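Local coordinates for protein ketosynthase (Streptomyces sp. MSC090213JE08, PDB 6KXE) that probably belongs to the beta-ketoacyl-ACP synthases of the thiolase superfamily, which condense acyl chains in polyketide and fatty-acid assembly, at residues S334-A339 with V357-R362; G352-V357 with V368-L373; A107-E112 with A243-P248; G24-S29 with C233-V238. All coordinates share one frame; numbering follows the deposited sequence.

How the contacts relate
Contact 4 opens the series along the chain, with contact 3 interleaved: 24-29 comes first, then 107-112, 233-238 and 243-248. Contacts 1 and 2 follow near the C-terminus, also interleaved, and share V357 of strand 354-360. Contacts 1, 2 and 4 all reach one mixed sheet, whose strands 20-29 and 365-373 both pair with strand 250-259. Helix 332-346 brings contacts 1 and 4 together, their centres about 13 Å apart, through I337 and F335 lying against F236, V28 and S29. Contact 3, a surface loop pair centred about 15 Å from contact 4, packs on L237. Contacts 1, 2 and 4 thus tie the common sheet and helix 332-346 into one core.

Contact 1 (S334-A339 with V357-R362); sequences SFQIAA and VCAVDR
Helix 332-346 packs on the sheet of a thiolase-like fold here, and its Q336 reaches V357 and C358 of strand 354-360. The short segments run nearly antiparallel, at 161°, with their axes 8.6 Å apart at closest approach. Followed outward, the Q336 side chain first lays its CB against V357, 3.7 Å from CG1. Its CG stands anti to the carbonyl carbon (chi1 -69°) and the chain then stays extended, which carries the amide past V357 to the next residue of the strand. There NE2 donates a nearly straight hydrogen bond to the backbone oxygen of C358 over 2.9 Å. The acceptor lies in the plane of the Q336 amide, yet the donor stands above the C358 carbonyl plane, 36° out of it. Amide and carbonyl are therefore not coplanar. OE1 of Q336 stays 4.4 Å from A359 CB. A leucine in place of Q336 would probably keep some apolar contact with V357 but leave the C358 carbonyl without its side-chain donor. The same NE2 also donates a weak hydrogen bond to V291 O of the neighbouring strand 287-291, so the amide spans two strands of the sheet. V357 divides its two branches between helix residues: CG1 packs against CB and NE2 of Q336, the latter at 3.5 Å, while CG2 meets I337 CG1 at 4.1 Å, the two side chains crossing at about a right angle.

Contact 2 (G352-V357 with V368-L373); sequences GRIALV and VAVLRL
G352 O accepts a hydrogen bond from R372 NH1 at 2.7 Å, with 146° at the hydrogen. The oxygen sits at the edge of the guanidinium, close to its plane, while the donor is tilted 30° from the carbonyl plane. The arginine reaches it by a bend at chi3 (-64°), which brings NH1 to G352 O, in the loop just ahead of strand 354-360. I354 CD1 covers one guanidinium face, 3.3 Å above the plane and over its centre, so an apolar methyl and a backbone carbonyl together fix how the group is turned. At the same end G352 N donates to L373 O, and L373 N to R353 O.

These bonds close the open end of a beta hairpin formed by strands 354-360 and 365-373. Further in, A355 with L371 and V357 with A369 are hydrogen-bonded antiparallel pairs, and the straightest of their bonds runs from L371 N to A355 O at 2.8 Å. The non-hydrogen-bonded pairs are I354 with R372 and L356 with V370.

Contacts on the face of I354, L356 and V370 run diagonally: I354 CG2 meets V370 CG1 at 3.7 Å, and L356 CG meets V368 CG1 at the same separation. Helix 265-280 lies against V368 and V370. A355 CB, on the other face, rests 4.1 Å from L373 CD1, and V340 of helix 332-346 touches both residues.

Contact 3 (A107-E112 with A243-P248); sequences AVATDE and AAERPP
V108 CG1 lies over one face of the R246 guanidinium, 3.7 Å above its plane and offset toward the rim, a van der Waals stacking of methyl on guanidinium. The methyl stands anti to the V108 backbone N (chi1 177°), and the two side chains cross at about a right angle. E245 CB takes the opposite face, 3.5 Å from the plane and likewise off-centre, so the flat group is sandwiched between a methyl of one loop and a methylene of the other. Bends at chi2 and chi3 of R246 place the guanidinium between the two groups. A109 CB adds a loose methyl-to-carboxylate contact, 4.2 Å from E245 OE1.

The charged interactions lie within 243-248 and between it and strand 232-240. R246 NH2 forms a salt bridge of 3.4 Å with OE1 of its neighbour E245, while NH1 pairs with E239 of strand 232-240. The E239 carboxylate also accepts from E245 N. In fold terms, the contact joins the connection leading into strand 114-119 to the loop between strands 232-240 and 250-259, at the surface of the chain. An alanine in place of R246 would probably leave E239 without its arginine mate and V108 CG1 without the flat group it covers.

One close polar approach is not a bond: R246 NH2 comes within 3.4 Å of A109 N, but both are donors. Elsewhere A109 O accepts from K199 NZ, linking its loop to strand 199-206, and the side chains of E245 and R246 also touch K199.

Contact 4 (G24-S29 with C233-V238); sequences GWSAVS and CGLFLV
W25 and F236 are directly paired across the strands as a non-hydrogen-bonded pair, their CA atoms 4.2 Å apart, on one face of an antiparallel strand pair. They meet through W25 CB and F236 CD1 at 3.5 Å, an oblique approach to the phenylalanine ring. With W25 CG between the backbone N and the carbonyl carbon (chi1 67°), the indole is led away from the other strand, and it is CB that stays beside the phenylalanine. On the opposite face S26 OG passes L235 CB at 4.0 Å, and the hydroxyl bonds to A94 O of helix 86-99.

Five backbone hydrogen bonds hold the register, among them S26 N to L235 O at 2.8 Å and L235 N back to S26 O at 2.9 Å. At the G24 end L237 N donates to G24 O at 2.9 Å. G24 N, buried here, has no partner.

The pair belongs to the mixed sheet of a thiolase-like fold, sandwiched between helices: 332-346 packs on W25 and F236, whereas 86-99 covers S26, V28, C233 and L235. Strand 199-206 continues the sheet beyond 233-238.

Contact 1 (S334-A339 with V357-R362)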
loop_
_atom_site.group_PDB
_atom_site.type_symbol
_atom_site.label_atom_id
_atom_site.label_comp_id
_atom_site.label_asym_id
_atom_site.label_seq_id
_atom_site.Cartn_x
_atom_site.Cartn_y
_atom_site.Cartn_z
ATOM N N SER B 334 13.307 -1.550 9.577
ATOM C CA SER B 334 13.034 -2.733 10.405
ATOM C C SER B 334 14.364 -3.255 10.954
ATOM O O SER B 334 14.429 -3.563 12.155
ATOM C CB SER B 334 12.242 -3.787 9.651
ATOM O OG SER B 334 10.944 -3.303 9.385
ATOM N N PHE B 335 15.382 -3.365 10.125
ATOM C CA PHE B 335 16.729 -3.782 10.599
ATOM C C PHE B 335 17.259 -2.787 11.637
ATOM O O PHE B 335 17.927 -3.206 12.620
ATOM C CB PHE B 335 17.693 -3.961 9.433
ATOM C CG PHE B 335 17.477 -5.204 8.606
ATOM C CD1 PHE B 335 16.615 -6.204 9.027
ATOM C CD2 PHE B 335 18.142 -5.379 7.406
ATOM C CE1 PHE B 335 16.455 -7.373 8.291
ATOM C CE2 PHE B 335 17.962 -6.534 6.647
ATOM C CZ PHE B 335 17.113 -7.526 7.094
ATOM N N GLN B 336 16.971 -1.499 11.442
ATOM C CA GLN B 336 17.423 -0.439 12.377
ATOM C C GLN B 336 16.752 -0.638 13.741
ATOM O O GLN B 336 17.452 -0.547 14.751
ATOM C CB GLN B 336 17.154 0.948 11.780
ATOM C CG GLN B 336 18.044 1.250 10.590
ATOM C CD GLN B 336 17.498 2.433 9.838
ATOM O OE1 GLN B 336 17.236 2.362 8.633
ATOM N NE2 GLN B 336 17.309 3.526 10.564
ATOM N N ILE B 337 15.441 -0.858 13.774
ATOM C CA ILE B 337 14.731 -1.147 15.048
ATOM C C ILE B 337 15.304 -2.431 15.663
ATOM O O ILE B 337 15.552 -2.447 16.901
ATOM C CB ILE B 337 13.222 -1.235 14.848
ATOM C CG1 ILE B 337 12.665 0.129 14.418
ATOM C CG2 ILE B 337 12.550 -1.743 16.126
ATOM C CD1 ILE B 337 11.253 0.097 13.903
ATOM N N ALA B 338 15.492 -3.475 14.863
ATOM C CA ALA B 338 16.055 -4.752 15.344
ATOM C C ALA B 338 17.443 -4.492 15.970
ATOM O O ALA B 338 17.663 -5.052 17.100
ATOM C CB ALA B 338 16.060 -5.818 14.275
ATOM N N ALA B 339 18.319 -3.693 15.346
ATOM C CA ALA B 339 19.670 -3.397 15.895
ATOM C C ALA B 339 19.518 -2.723 17.268
ATOM O O ALA B 339 20.229 -3.081 18.225
ATOM C CB ALA B 339 20.457 -2.553 14.943
ATOM N N VAL B 357 15.133 6.138 15.719
ATOM C CA VAL B 357 15.423 5.464 14.436
ATOM C C VAL B 357 14.928 6.402 13.362
ATOM O O VAL B 357 13.760 6.873 13.476
ATOM C CB VAL B 357 14.676 4.126 14.397
ATOM C CG1 VAL B 357 14.806 3.487 13.048
ATOM C CG2 VAL B 357 15.224 3.202 15.477
ATOM N N CYS B 358 15.710 6.626 12.330
ATOM C CA CYS B 358 15.175 7.461 11.236
ATOM C C CYS B 358 15.640 6.958 9.891
ATOM O O CYS B 358 16.585 6.198 9.806
ATOM C CB CYS B 358 15.529 8.912 11.454
ATOM S SG CYS B 358 17.300 9.143 11.424
ATOM N N ALA B 359 14.901 7.336 8.863
ATOM C CA ALA B 359 15.242 6.911 7.503
ATOM C C ALA B 359 14.792 7.961 6.527
ATOM O O ALA B 359 13.785 8.689 6.794
ATOM C CB ALA B 359 14.570 5.588 7.193
ATOM N N VAL B 360 15.462 7.976 5.391
ATOM C CA VAL B 360 15.075 8.899 4.284
ATOM C C VAL B 360 14.966 8.066 3.020
ATOM O O VAL B 360 15.839 7.293 2.763
ATOM C CB VAL B 360 16.084 10.054 4.131
ATOM C CG1 VAL B 360 16.214 10.814 5.447
ATOM C CG2 VAL B 360 17.434 9.541 3.690
ATOM N N ASP B 361 13.882 8.221 2.284
ATOM C CA ASP B 361 13.670 7.423 1.058
ATOM C C ASP B 361 13.907 8.337 -0.156
ATOM O O ASP B 361 13.567 9.504 -0.099
ATOM C CB ASP B 361 12.312 6.724 1.104
ATOM C CG ASP B 361 12.116 5.843 -0.123
ATOM O OD1 ASP B 361 12.863 4.832 -0.243
ATOM O OD2 ASP B 361 11.302 6.239 -1.010
ATOM N N ARG B 362 14.459 7.785 -1.229
ATOM C CA ARG B 362 14.743 8.508 -2.486
ATOM C C ARG B 362 13.465 9.209 -2.981
ATOM O O ARG B 362 13.590 10.215 -3.675
ATOM C CB ARG B 362 15.243 7.490 -3.524
ATOM C CG ARG B 362 15.777 8.102 -4.803
ATOM C CD ARG B 362 16.474 7.086 -5.701
ATOM N NE ARG B 362 15.683 5.942 -6.140
ATOM C CZ ARG B 362 16.052 4.659 -6.020
ATOM N NH1 ARG B 362 17.180 4.311 -5.426
ATOM N NH2 ARG B 362 15.293 3.703 -6.509
#

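Contact 2 (G352-V357 with V368-L373)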
loop_
_atom_site.group_PDB
_atom_site.type_symbol
_atom_site.label_atom_id
_atom_site.label_comp_id
_atom_site.label_asym_id
_atom_site.label_seq_id
_atom_site.Cartn_x
_atom_site.Cartn_y
_atom_site.Cartn_z
ATOM N N GLY B 352 14.628 2.019 30.343
ATOM C CA GLY B 352 14.049 3.372 30.462
ATOM C C GLY B 352 14.712 4.434 29.603
ATOM O O GLY B 352 14.296 5.605 29.676
ATOM N N ARG B 353 15.693 4.087 28.786
ATOM C CA ARG B 353 16.401 5.068 27.930
ATOM C C ARG B 353 15.648 5.271 26.612
ATOM O O ARG B 353 14.910 4.342 26.187
ATOM C CB ARG B 353 17.787 4.539 27.552
ATOM C CG ARG B 353 18.636 4.098 28.738
ATOM C CD ARG B 353 19.573 5.155 29.241
ATOM N NE ARG B 353 20.417 4.660 30.335
ATOM C CZ ARG B 353 20.906 5.430 31.305
ATOM N NH1 ARG B 353 20.670 6.732 31.301
ATOM N NH2 ARG B 353 21.627 4.906 32.281
ATOM N N ILE B 354 15.973 6.336 25.903
ATOM C CA ILE B 354 15.349 6.679 24.588
ATOM C C ILE B 354 16.225 6.213 23.424
ATOM O O ILE B 354 17.454 6.434 23.407
ATOM C CB ILE B 354 15.040 8.175 24.557
ATOM C CG1 ILE B 354 14.059 8.535 25.677
ATOM C CG2 ILE B 354 14.551 8.606 23.179
ATOM C CD1 ILE B 354 12.712 7.885 25.533
ATOM N N ALA B 355 15.587 5.626 22.418
ATOM C CA ALA B 355 16.218 5.312 21.118
ATOM C C ALA B 355 15.469 6.038 20.009
ATOM O O ALA B 355 14.216 6.226 20.131
ATOM C CB ALA B 355 16.185 3.821 20.911
ATOM N N LEU B 356 16.206 6.450 19.000
ATOM C CA LEU B 356 15.639 7.156 17.844
ATOM C C LEU B 356 16.084 6.386 16.610
ATOM O O LEU B 356 17.293 6.053 16.461
ATOM C CB LEU B 356 16.135 8.608 17.859
ATOM C CG LEU B 356 15.630 9.508 16.737
ATOM C CD1 LEU B 356 15.639 10.972 17.164
ATOM C CD2 LEU B 356 16.448 9.323 15.468
ATOM N N VAL B 357 15.133 6.138 15.719
ATOM C CA VAL B 357 15.423 5.464 14.436
ATOM C C VAL B 357 14.928 6.402 13.362
ATOM O O VAL B 357 13.760 6.873 13.476
ATOM C CB VAL B 357 14.676 4.126 14.397
ATOM C CG1 VAL B 357 14.806 3.487 13.048
ATOM C CG2 VAL B 357 15.224 3.202 15.477
ATOM N N VAL B 368 10.758 9.313 11.438
ATOM C CA VAL B 368 11.537 9.150 12.693
ATOM C C VAL B 368 10.646 8.486 13.717
ATOM O O VAL B 368 9.519 8.978 13.949
ATOM C CB VAL B 368 12.055 10.498 13.210
ATOM C CG1 VAL B 368 12.759 10.325 14.557
ATOM C CG2 VAL B 368 12.960 11.202 12.198
ATOM N N ALA B 369 11.149 7.431 14.346
ATOM C CA ALA B 369 10.458 6.810 15.487
ATOM C C ALA B 369 11.272 7.052 16.766
ATOM O O ALA B 369 12.511 6.910 16.754
ATOM C CB ALA B 369 10.227 5.348 15.212
ATOM N N VAL B 370 10.571 7.339 17.845
ATOM C CA VAL B 370 11.176 7.480 19.198
ATOM C C VAL B 370 10.651 6.348 20.060
ATOM O O VAL B 370 9.423 6.260 20.224
ATOM C CB VAL B 370 10.854 8.842 19.830
ATOM C CG1 VAL B 370 11.413 8.895 21.235
ATOM C CG2 VAL B 370 11.408 9.979 19.002
ATOM N N LEU B 371 11.552 5.542 20.624
ATOM C CA LEU B 371 11.197 4.376 21.457
ATOM C C LEU B 371 11.672 4.644 22.883
ATOM O O LEU B 371 12.705 5.310 23.022
ATOM C CB LEU B 371 11.876 3.120 20.922
ATOM C CG LEU B 371 11.656 2.823 19.435
ATOM C CD1 LEU B 371 12.390 1.554 19.063
ATOM C CD2 LEU B 371 10.187 2.712 19.087
ATOM N N ARG B 372 10.902 4.202 23.876
ATOM C CA ARG B 372 11.455 3.978 25.240
ATOM C C ARG B 372 11.804 2.495 25.367
ATOM O O ARG B 372 10.919 1.619 25.300
ATOM C CB ARG B 372 10.546 4.418 26.381
ATOM C CG ARG B 372 11.358 4.542 27.667
ATOM C CD ARG B 372 10.691 5.253 28.785
ATOM N NE ARG B 372 10.406 6.657 28.546
ATOM C CZ ARG B 372 11.256 7.674 28.669
ATOM N NH1 ARG B 372 12.541 7.507 28.947
ATOM N NH2 ARG B 372 10.796 8.887 28.479
ATOM N N LEU B 373 13.083 2.209 25.549
ATOM C CA LEU B 373 13.550 0.835 25.817
ATOM C C LEU B 373 13.105 0.417 27.212
ATOM O O LEU B 373 13.185 1.250 28.158
ATOM C CB LEU B 373 15.056 0.806 25.606
ATOM C CG LEU B 373 15.459 1.364 24.235
ATOM C CD1 LEU B 373 16.973 1.469 24.130
ATOM C CD2 LEU B 373 14.898 0.483 23.141
#

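Contact 3 (A107-E112 with A243-P248)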
loop_
_atom_site.group_PDB
_atom_site.type_symbol
_atom_site.label_atom_id
_atom_site.label_comp_id
_atom_site.label_asym_id
_atom_site.label_seq_id
_atom_site.Cartn_x
_atom_site.Cartn_y
_atom_site.Cartn_z
ATOM N N ALA B 107 4.866 -19.924 20.074
ATOM C CA ALA B 107 5.389 -18.991 21.098
ATOM C C ALA B 107 4.400 -17.830 21.283
ATOM O O ALA B 107 4.265 -17.356 22.397
ATOM C CB ALA B 107 6.743 -18.506 20.672
ATOM N N VAL B 108 3.659 -17.446 20.241
ATOM C CA VAL B 108 2.750 -16.267 20.292
ATOM C C VAL B 108 1.328 -16.710 19.920
ATOM O O VAL B 108 1.144 -17.264 18.842
ATOM C CB VAL B 108 3.249 -15.144 19.361
ATOM C CG1 VAL B 108 2.279 -13.959 19.367
ATOM C CG2 VAL B 108 4.667 -14.710 19.730
ATOM N N ALA B 109 0.345 -16.415 20.763
ATOM C CA ALA B 109 -1.073 -16.720 20.512
ATOM C C ALA B 109 -1.598 -15.608 19.591
ATOM O O ALA B 109 -1.396 -14.430 19.895
ATOM C CB ALA B 109 -1.839 -16.775 21.805
ATOM N N THR B 110 -2.229 -15.963 18.483
ATOM C CA THR B 110 -2.816 -14.941 17.585
ATOM C C THR B 110 -4.284 -15.300 17.421
ATOM O O THR B 110 -4.665 -16.453 17.724
ATOM C CB THR B 110 -2.065 -14.872 16.254
ATOM O OG1 THR B 110 -2.126 -16.173 15.666
ATOM C CG2 THR B 110 -0.636 -14.431 16.442
ATOM N N ASP B 111 -5.057 -14.374 16.890
ATOM C CA ASP B 111 -6.504 -14.569 16.684
ATOM C C ASP B 111 -6.931 -13.587 15.593
ATOM O O ASP B 111 -6.038 -12.918 14.968
ATOM C CB ASP B 111 -7.222 -14.385 18.024
ATOM C CG ASP B 111 -7.087 -12.990 18.617
ATOM O OD1 ASP B 111 -6.743 -12.012 17.880
ATOM O OD2 ASP B 111 -7.283 -12.875 19.822
ATOM N N GLU B 112 -8.224 -13.402 15.429
ATOM C CA GLU B 112 -8.755 -12.619 14.282
ATOM C C GLU B 112 -8.529 -11.114 14.514
ATOM O O GLU B 112 -8.876 -10.317 13.632
ATOM C CB GLU B 112 -10.223 -13.009 14.079
ATOM C CG GLU B 112 -11.164 -12.489 15.144
ATOM C CD GLU B 112 -11.178 -13.232 16.490
ATOM O OE1 GLU B 112 -10.480 -14.323 16.658
ATOM O OE2 GLU B 112 -11.874 -12.712 17.402
ATOM N N ALA B 243 -2.219 -4.652 27.989
ATOM C CA ALA B 243 -2.761 -5.988 27.635
ATOM C C ALA B 243 -1.651 -6.975 27.241
ATOM O O ALA B 243 -1.981 -8.126 26.937
ATOM C CB ALA B 243 -3.761 -5.821 26.514
ATOM N N ALA B 244 -0.385 -6.558 27.221
ATOM C CA ALA B 244 0.736 -7.372 26.705
ATOM C C ALA B 244 0.817 -8.716 27.431
ATOM O O ALA B 244 0.894 -8.722 28.675
ATOM C CB ALA B 244 2.051 -6.645 26.789
ATOM N N GLU B 245 0.939 -9.783 26.628
ATOM C CA GLU B 245 0.977 -11.204 27.053
ATOM C C GLU B 245 2.450 -11.616 27.238
ATOM O O GLU B 245 2.697 -12.824 27.420
ATOM C CB GLU B 245 0.203 -12.044 26.020
ATOM C CG GLU B 245 -1.246 -11.595 25.816
ATOM C CD GLU B 245 -2.186 -12.518 25.035
ATOM O OE1 GLU B 245 -1.713 -13.406 24.275
ATOM O OE2 GLU B 245 -3.410 -12.347 25.189
ATOM N N ARG B 246 3.369 -10.635 27.226
ATOM C CA ARG B 246 4.851 -10.790 27.246
ATOM C C ARG B 246 5.487 -9.500 27.772
ATOM O O ARG B 246 4.870 -8.429 27.724
ATOM C CB ARG B 246 5.390 -11.023 25.832
ATOM C CG ARG B 246 5.111 -12.393 25.232
ATOM C CD ARG B 246 4.501 -12.332 23.838
ATOM N NE ARG B 246 3.487 -13.388 23.677
ATOM C CZ ARG B 246 2.233 -13.219 23.233
ATOM N NH1 ARG B 246 1.822 -12.016 22.846
ATOM N NH2 ARG B 246 1.408 -14.266 23.140
ATOM N N PRO B 247 6.739 -9.534 28.279
ATOM C CA PRO B 247 7.408 -8.309 28.716
ATOM C C PRO B 247 7.668 -7.354 27.542
ATOM O O PRO B 247 8.212 -7.775 26.527
ATOM C CB PRO B 247 8.726 -8.833 29.318
ATOM C CG PRO B 247 8.446 -10.298 29.619
ATOM C CD PRO B 247 7.570 -10.732 28.466
ATOM N N PRO B 248 7.329 -6.044 27.653
ATOM C CA PRO B 248 7.658 -5.080 26.607
ATOM C C PRO B 248 9.174 -4.940 26.431
ATOM O O PRO B 248 9.898 -4.818 27.405
ATOM C CB PRO B 248 6.975 -3.800 27.069
ATOM C CG PRO B 248 6.862 -3.939 28.566
ATOM C CD PRO B 248 6.588 -5.413 28.764
#

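Contact 4 (G24-S29 with C233-V238)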
loop_
_atom_site.group_PDB
_atom_site.type_symbol
_atom_site.label_atom_id
_atom_site.label_comp_id
_atom_site.label_asym_id
_atom_site.label_seq_id
_atom_site.Cartn_x
_atom_site.Cartn_y
_atom_site.Cartn_z
ATOM N N GLY B 24 8.261 -8.581 20.730
ATOM C CA GLY B 24 9.041 -9.626 20.070
ATOM C C GLY B 24 9.505 -9.169 18.724
ATOM O O GLY B 24 8.967 -8.197 18.184
ATOM N N TRP B 25 10.509 -9.834 18.197
ATOM C CA TRP B 25 11.077 -9.439 16.896
ATOM C C TRP B 25 11.696 -10.654 16.255
ATOM O O TRP B 25 12.033 -11.612 16.963
ATOM C CB TRP B 25 12.065 -8.265 17.033
ATOM C CG TRP B 25 13.344 -8.525 17.760
ATOM C CD1 TRP B 25 13.518 -8.448 19.107
ATOM C CD2 TRP B 25 14.644 -8.784 17.196
ATOM N NE1 TRP B 25 14.824 -8.686 19.428
ATOM C CE2 TRP B 25 15.539 -8.909 18.282
ATOM C CE3 TRP B 25 15.137 -8.976 15.903
ATOM C CZ2 TRP B 25 16.899 -9.162 18.108
ATOM C CZ3 TRP B 25 16.486 -9.210 15.721
ATOM C CH2 TRP B 25 17.354 -9.330 16.815
ATOM N N SER B 26 11.899 -10.572 14.957
ATOM C CA SER B 26 12.614 -11.603 14.194
ATOM C C SER B 26 13.209 -10.971 12.949
ATOM O O SER B 26 12.822 -9.861 12.552
ATOM C CB SER B 26 11.739 -12.810 13.850
ATOM O OG SER B 26 10.911 -12.508 12.760
ATOM N N ALA B 27 14.208 -11.644 12.393
ATOM C CA ALA B 27 14.951 -11.103 11.260
ATOM C C ALA B 27 15.482 -12.242 10.427
ATOM O O ALA B 27 15.937 -13.266 10.985
ATOM C CB ALA B 27 16.050 -10.176 11.728
ATOM N N VAL B 28 15.381 -12.039 9.122
ATOM C CA VAL B 28 16.112 -12.810 8.108
ATOM C C VAL B 28 16.919 -11.771 7.355
ATOM O O VAL B 28 16.345 -10.803 6.831
ATOM C CB VAL B 28 15.164 -13.603 7.195
ATOM C CG1 VAL B 28 15.940 -14.469 6.197
ATOM C CG2 VAL B 28 14.195 -14.420 8.022
ATOM N N SER B 29 18.235 -11.906 7.356
ATOM C CA SER B 29 19.124 -10.814 6.953
ATOM C C SER B 29 20.385 -11.399 6.331
ATOM O O SER B 29 20.566 -12.614 6.298
ATOM C CB SER B 29 19.396 -9.989 8.173
ATOM O OG SER B 29 20.343 -10.655 8.999
ATOM N N CYS B 233 14.156 -9.447 5.789
ATOM C CA CYS B 233 12.879 -9.047 6.416
ATOM C C CYS B 233 13.097 -8.916 7.919
ATOM O O CYS B 233 13.793 -9.784 8.478
ATOM C CB CYS B 233 11.815 -10.084 6.130
ATOM S SG CYS B 233 10.269 -9.742 6.996
ATOM N N GLY B 234 12.614 -7.823 8.497
ATOM C CA GLY B 234 12.522 -7.660 9.952
ATOM C C GLY B 234 11.073 -7.557 10.331
ATOM O O GLY B 234 10.323 -6.895 9.567
ATOM N N LEU B 235 10.649 -8.245 11.395
ATOM C CA LEU B 235 9.245 -8.219 11.851
ATOM C C LEU B 235 9.236 -8.030 13.361
ATOM O O LEU B 235 10.153 -8.545 14.031
ATOM C CB LEU B 235 8.537 -9.537 11.563
ATOM C CG LEU B 235 8.156 -9.901 10.146
ATOM C CD1 LEU B 235 7.518 -11.303 10.167
ATOM C CD2 LEU B 235 7.163 -8.883 9.586
ATOM N N PHE B 236 8.201 -7.385 13.848
ATOM C CA PHE B 236 7.983 -7.110 15.287
ATOM C C PHE B 236 6.579 -7.519 15.638
ATOM O O PHE B 236 5.637 -7.367 14.824
ATOM C CB PHE B 236 8.160 -5.617 15.591
ATOM C CG PHE B 236 9.444 -5.140 15.006
ATOM C CD1 PHE B 236 10.636 -5.382 15.669
ATOM C CD2 PHE B 236 9.475 -4.563 13.747
ATOM C CE1 PHE B 236 11.843 -5.077 15.060
ATOM C CE2 PHE B 236 10.682 -4.232 13.156
ATOM C CZ PHE B 236 11.856 -4.477 13.827
ATOM N N LEU B 237 6.439 -7.931 16.883
ATOM C CA LEU B 237 5.130 -8.208 17.481
ATOM C C LEU B 237 4.821 -6.977 18.303
ATOM O O LEU B 237 5.657 -6.617 19.157
ATOM C CB LEU B 237 5.208 -9.485 18.329
ATOM C CG LEU B 237 3.956 -9.806 19.147
ATOM C CD1 LEU B 237 2.800 -10.102 18.243
ATOM C CD2 LEU B 237 4.241 -10.969 20.104
ATOM N N VAL B 238 3.671 -6.362 18.070
ATOM C CA VAL B 238 3.254 -5.093 18.723
ATOM C C VAL B 238 1.944 -5.347 19.464
ATOM O O VAL B 238 1.039 -5.991 18.900
ATOM C CB VAL B 238 3.140 -3.939 17.709
ATOM C CG1 VAL B 238 2.716 -2.630 18.370
ATOM C CG2 VAL B 238 4.430 -3.784 16.923
#